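Local coordinates for capsid protein (Bocavirus gorilla/GBoV1/2009, PDB 7LNK) that forms the T=1 icosahedral shell of a bocavirus, sixty copies assembling into a capsid that probably encloses the single-stranded DNA genome, as in other parvoviruses, at residues A[354-359]-A[363-368]. Numbering follows the deposited sequence.
Sequences LYRGNQ and NLNADV
R356 and N363 face each other as an antiparallel hydrogen-bonded pair, the evidence being two backbone bonds of opposite sense: R356 N to N363 O at 3.0 Å, and N363 N to R356 O at 3.1 Å. One step along, Y355 and L364 make the non-hydrogen-bonded pair, and N365 N donates a hydrogen bond to L354 O (2.6 Å). These bonds define a beta hairpin. Near its turn the side chains of N358 and N363 cross at about a right angle, where N358 ND2 gives a weak bond to N363 OD1, bent to 117° at hydrogen; N358 OD1 instead accepts from the backbone N of T360, as in an Asx turn, and from that of T361.

Apolar contacts lie toward the other end. L364 CD1 sits over one face of the Y355 ring, 4.1 Å from its centroid and only 17° off the normal, a CH-pi contact, while L364 CB meets Y355 CE1. L354 runs beside N365, and both its CB and its CD2 lie 3.9 Å from V368 CG2.

The polar ends of R356 and Y355 are tied to a second subunit. The R356 chain, bent at chi3 (63°), brings its guanidinium obliquely beside the N365 amide, and R356 NH1 forms a salt bridge with D367 of the second subunit; Y355 OH bonds to Y305 of the same neighbour. D367 of this chain pairs likewise with R356 of a third subunit. Strand 352-357 thus lies between its hairpin partner 362-364 and an antiparallel strand of the second subunit, continuing the sheet across the interface, whereas strand 367-368 turns to pair with strand 270-271.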
ATOM      1  N   LEU A 354     -68.675 -29.903  91.068  1.00 25.94           N
ATOM      2  CA  LEU A 354     -68.645 -28.569  91.655  1.00 25.94           C
ATOM      3  C   LEU A 354     -69.529 -28.551  92.889  1.00 25.94           C
ATOM      4  O   LEU A 354     -70.712 -28.885  92.812  1.00 25.94           O
ATOM      5  CB  LEU A 354     -69.102 -27.510  90.652  1.00 24.98           C
ATOM      6  CG  LEU A 354     -69.140 -26.086  91.193  1.00 24.98           C
ATOM      7  CD1 LEU A 354     -67.758 -25.663  91.618  1.00 24.98           C
ATOM      8  CD2 LEU A 354     -69.669 -25.147  90.148  1.00 24.98           C
ATOM      9  N   TYR A 355     -68.948 -28.166  94.016  1.00 26.84           N
ATOM     10  CA  TYR A 355     -69.634 -28.066  95.295  1.00 26.84           C
ATOM     11  C   TYR A 355     -69.563 -26.626  95.768  1.00 26.84           C
ATOM     12  O   TYR A 355     -68.541 -25.967  95.574  1.00 26.84           O
ATOM     13  CB  TYR A 355     -68.981 -28.985  96.321  1.00 27.54           C
ATOM     14  CG  TYR A 355     -69.138 -30.451  96.028  1.00 27.54           C
ATOM     15  CD1 TYR A 355     -70.183 -31.171  96.568  1.00 27.54           C
ATOM     16  CD2 TYR A 355     -68.271 -31.103  95.175  1.00 27.54           C
ATOM     17  CE1 TYR A 355     -70.338 -32.500  96.301  1.00 27.54           C
ATOM     18  CE2 TYR A 355     -68.424 -32.434  94.893  1.00 27.54           C
ATOM     19  CZ  TYR A 355     -69.459 -33.128  95.462  1.00 27.54           C
ATOM     20  OH  TYR A 355     -69.620 -34.462  95.188  1.00 27.54           O
ATOM     21  N   ARG A 356     -70.637 -26.129  96.375  1.00 28.15           N
ATOM     22  CA  ARG A 356     -70.556 -24.866  97.091  1.00 28.15           C
ATOM     23  C   ARG A 356     -70.736 -25.106  98.579  1.00 28.15           C
ATOM     24  O   ARG A 356     -71.593 -25.888  98.997  1.00 28.15           O
ATOM     25  CB  ARG A 356     -71.576 -23.824  96.623  1.00 28.08           C
ATOM     26  CG  ARG A 356     -73.021 -24.161  96.825  1.00 28.08           C
ATOM     27  CD  ARG A 356     -73.895 -22.974  96.472  1.00 28.08           C
ATOM     28  NE  ARG A 356     -73.798 -22.588  95.073  1.00 28.08           N
ATOM     29  CZ  ARG A 356     -74.505 -23.142  94.097  1.00 28.08           C
ATOM     30  NH1 ARG A 356     -74.353 -22.726  92.851  1.00 28.08           N
ATOM     31  NH2 ARG A 356     -75.357 -24.119  94.365  1.00 28.08           N
ATOM     32  N   GLY A 357     -69.905 -24.441  99.372  1.00 29.38           N
ATOM     33  CA  GLY A 357     -70.057 -24.505 100.809  1.00 29.38           C
ATOM     34  C   GLY A 357     -71.250 -23.694 101.270  1.00 29.38           C
ATOM     35  O   GLY A 357     -71.474 -22.567 100.818  1.00 29.38           O
ATOM     36  N   ASN A 358     -72.033 -24.279 102.163  1.00 31.65           N
ATOM     37  CA  ASN A 358     -73.068 -23.575 102.899  1.00 31.65           C
ATOM     38  C   ASN A 358     -72.568 -23.079 104.243  1.00 31.65           C
ATOM     39  O   ASN A 358     -73.373 -22.621 105.054  1.00 31.65           O
ATOM     40  CB  ASN A 358     -74.300 -24.465 103.056  1.00 31.60           C
ATOM     41  CG  ASN A 358     -74.002 -25.752 103.774  1.00 31.60           C
ATOM     42  OD1 ASN A 358     -73.151 -25.812 104.651  1.00 31.60           O
ATOM     43  ND2 ASN A 358     -74.709 -26.803 103.398  1.00 31.60           N
ATOM     44  N   GLN A 359     -71.268 -23.230 104.498  1.00 32.48           N
ATOM     45  CA  GLN A 359     -70.418 -22.913 105.658  1.00 32.48           C
ATOM     46  C   GLN A 359     -70.491 -24.027 106.692  1.00 32.48           C
ATOM     47  O   GLN A 359     -69.773 -23.968 107.690  1.00 32.48           O
ATOM     48  CB  GLN A 359     -70.697 -21.563 106.346  1.00 33.94           C
ATOM     49  CG  GLN A 359     -71.938 -21.427 107.188  1.00 33.94           C
ATOM     50  CD  GLN A 359     -72.083 -20.034 107.749  1.00 33.94           C
ATOM     51  OE1 GLN A 359     -71.494 -19.088 107.239  1.00 33.94           O
ATOM     52  NE2 GLN A 359     -72.870 -19.897 108.807  1.00 33.94           N
ATOM     53  N   ASN A 363     -72.169 -28.901  99.191  1.00 28.54           N
ATOM     54  CA  ASN A 363     -73.278 -29.538  98.505  1.00 28.54           C
ATOM     55  C   ASN A 363     -73.057 -29.456  97.007  1.00 28.54           C
ATOM     56  O   ASN A 363     -72.561 -28.450  96.499  1.00 28.54           O
ATOM     57  CB  ASN A 363     -74.598 -28.884  98.879  1.00 29.86           C
ATOM     58  CG  ASN A 363     -74.915 -29.033 100.340  1.00 29.86           C
ATOM     59  OD1 ASN A 363     -75.254 -28.066 101.012  1.00 29.86           O
ATOM     60  ND2 ASN A 363     -74.803 -30.251 100.848  1.00 29.86           N
ATOM     61  N   LEU A 364     -73.432 -30.518  96.308  1.00 27.53           N
ATOM     62  CA  LEU A 364     -73.162 -30.610  94.884  1.00 27.53           C
ATOM     63  C   LEU A 364     -73.965 -29.579  94.110  1.00 27.53           C
ATOM     64  O   LEU A 364     -75.165 -29.409  94.335  1.00 27.53           O
ATOM     65  CB  LEU A 364     -73.488 -32.007  94.376  1.00 27.16           C
ATOM     66  CG  LEU A 364     -73.275 -32.198  92.880  1.00 27.16           C
ATOM     67  CD1 LEU A 364     -71.810 -32.025  92.546  1.00 27.16           C
ATOM     68  CD2 LEU A 364     -73.775 -33.545  92.438  1.00 27.16           C
ATOM     69  N   ASN A 365     -73.300 -28.900  93.182  1.00 26.93           N
ATOM     70  CA  ASN A 365     -73.965 -28.042  92.211  1.00 26.93           C
ATOM     71  C   ASN A 365     -74.272 -28.915  91.004  1.00 26.93           C
ATOM     72  O   ASN A 365     -73.364 -29.376  90.311  1.00 26.93           O
ATOM     73  CB  ASN A 365     -73.076 -26.861  91.844  1.00 27.59           C
ATOM     74  CG  ASN A 365     -73.761 -25.869  90.938  1.00 27.59           C
ATOM     75  OD1 ASN A 365     -74.740 -26.182  90.271  1.00 27.59           O
ATOM     76  ND2 ASN A 365     -73.245 -24.657  90.912  1.00 27.59           N
ATOM     77  N   ALA A 366     -75.559 -29.132  90.742  1.00 26.62           N
ATOM     78  CA  ALA A 366     -75.937 -30.090  89.712  1.00 26.62           C
ATOM     79  C   ALA A 366     -75.716 -29.523  88.321  1.00 26.62           C
ATOM     80  O   ALA A 366     -75.156 -30.196  87.450  1.00 26.62           O
ATOM     81  CB  ALA A 366     -77.393 -30.508  89.898  1.00 26.50           C
ATOM     82  N   ASP A 367     -76.139 -28.289  88.091  1.00 25.48           N
ATOM     83  CA  ASP A 367     -76.076 -27.673  86.777  1.00 25.48           C
ATOM     84  C   ASP A 367     -74.933 -26.674  86.758  1.00 25.48           C
ATOM     85  O   ASP A 367     -75.004 -25.631  87.413  1.00 25.48           O
ATOM     86  CB  ASP A 367     -77.398 -26.995  86.437  1.00 26.75           C
ATOM     87  CG  ASP A 367     -78.509 -27.988  86.208  1.00 26.75           C
ATOM     88  OD1 ASP A 367     -78.208 -29.178  86.001  1.00 26.75           O
ATOM     89  OD2 ASP A 367     -79.684 -27.584  86.248  1.00 26.75           O
ATOM     90  N   VAL A 368     -73.890 -26.993  86.010  1.00 23.62           N
ATOM     91  CA  VAL A 368     -72.713 -26.152  85.885  1.00 23.62           C
ATOM     92  C   VAL A 368     -72.750 -25.548  84.493  1.00 23.62           C
ATOM     93  O   VAL A 368     -72.617 -26.260  83.495  1.00 23.62           O
ATOM     94  CB  VAL A 368     -71.421 -26.941  86.119  1.00 23.48           C
ATOM     95  CG1 VAL A 368     -70.225 -26.061  85.891  1.00 23.48           C
ATOM     96  CG2 VAL A 368     -71.401 -27.498  87.516  1.00 23.48           C
TER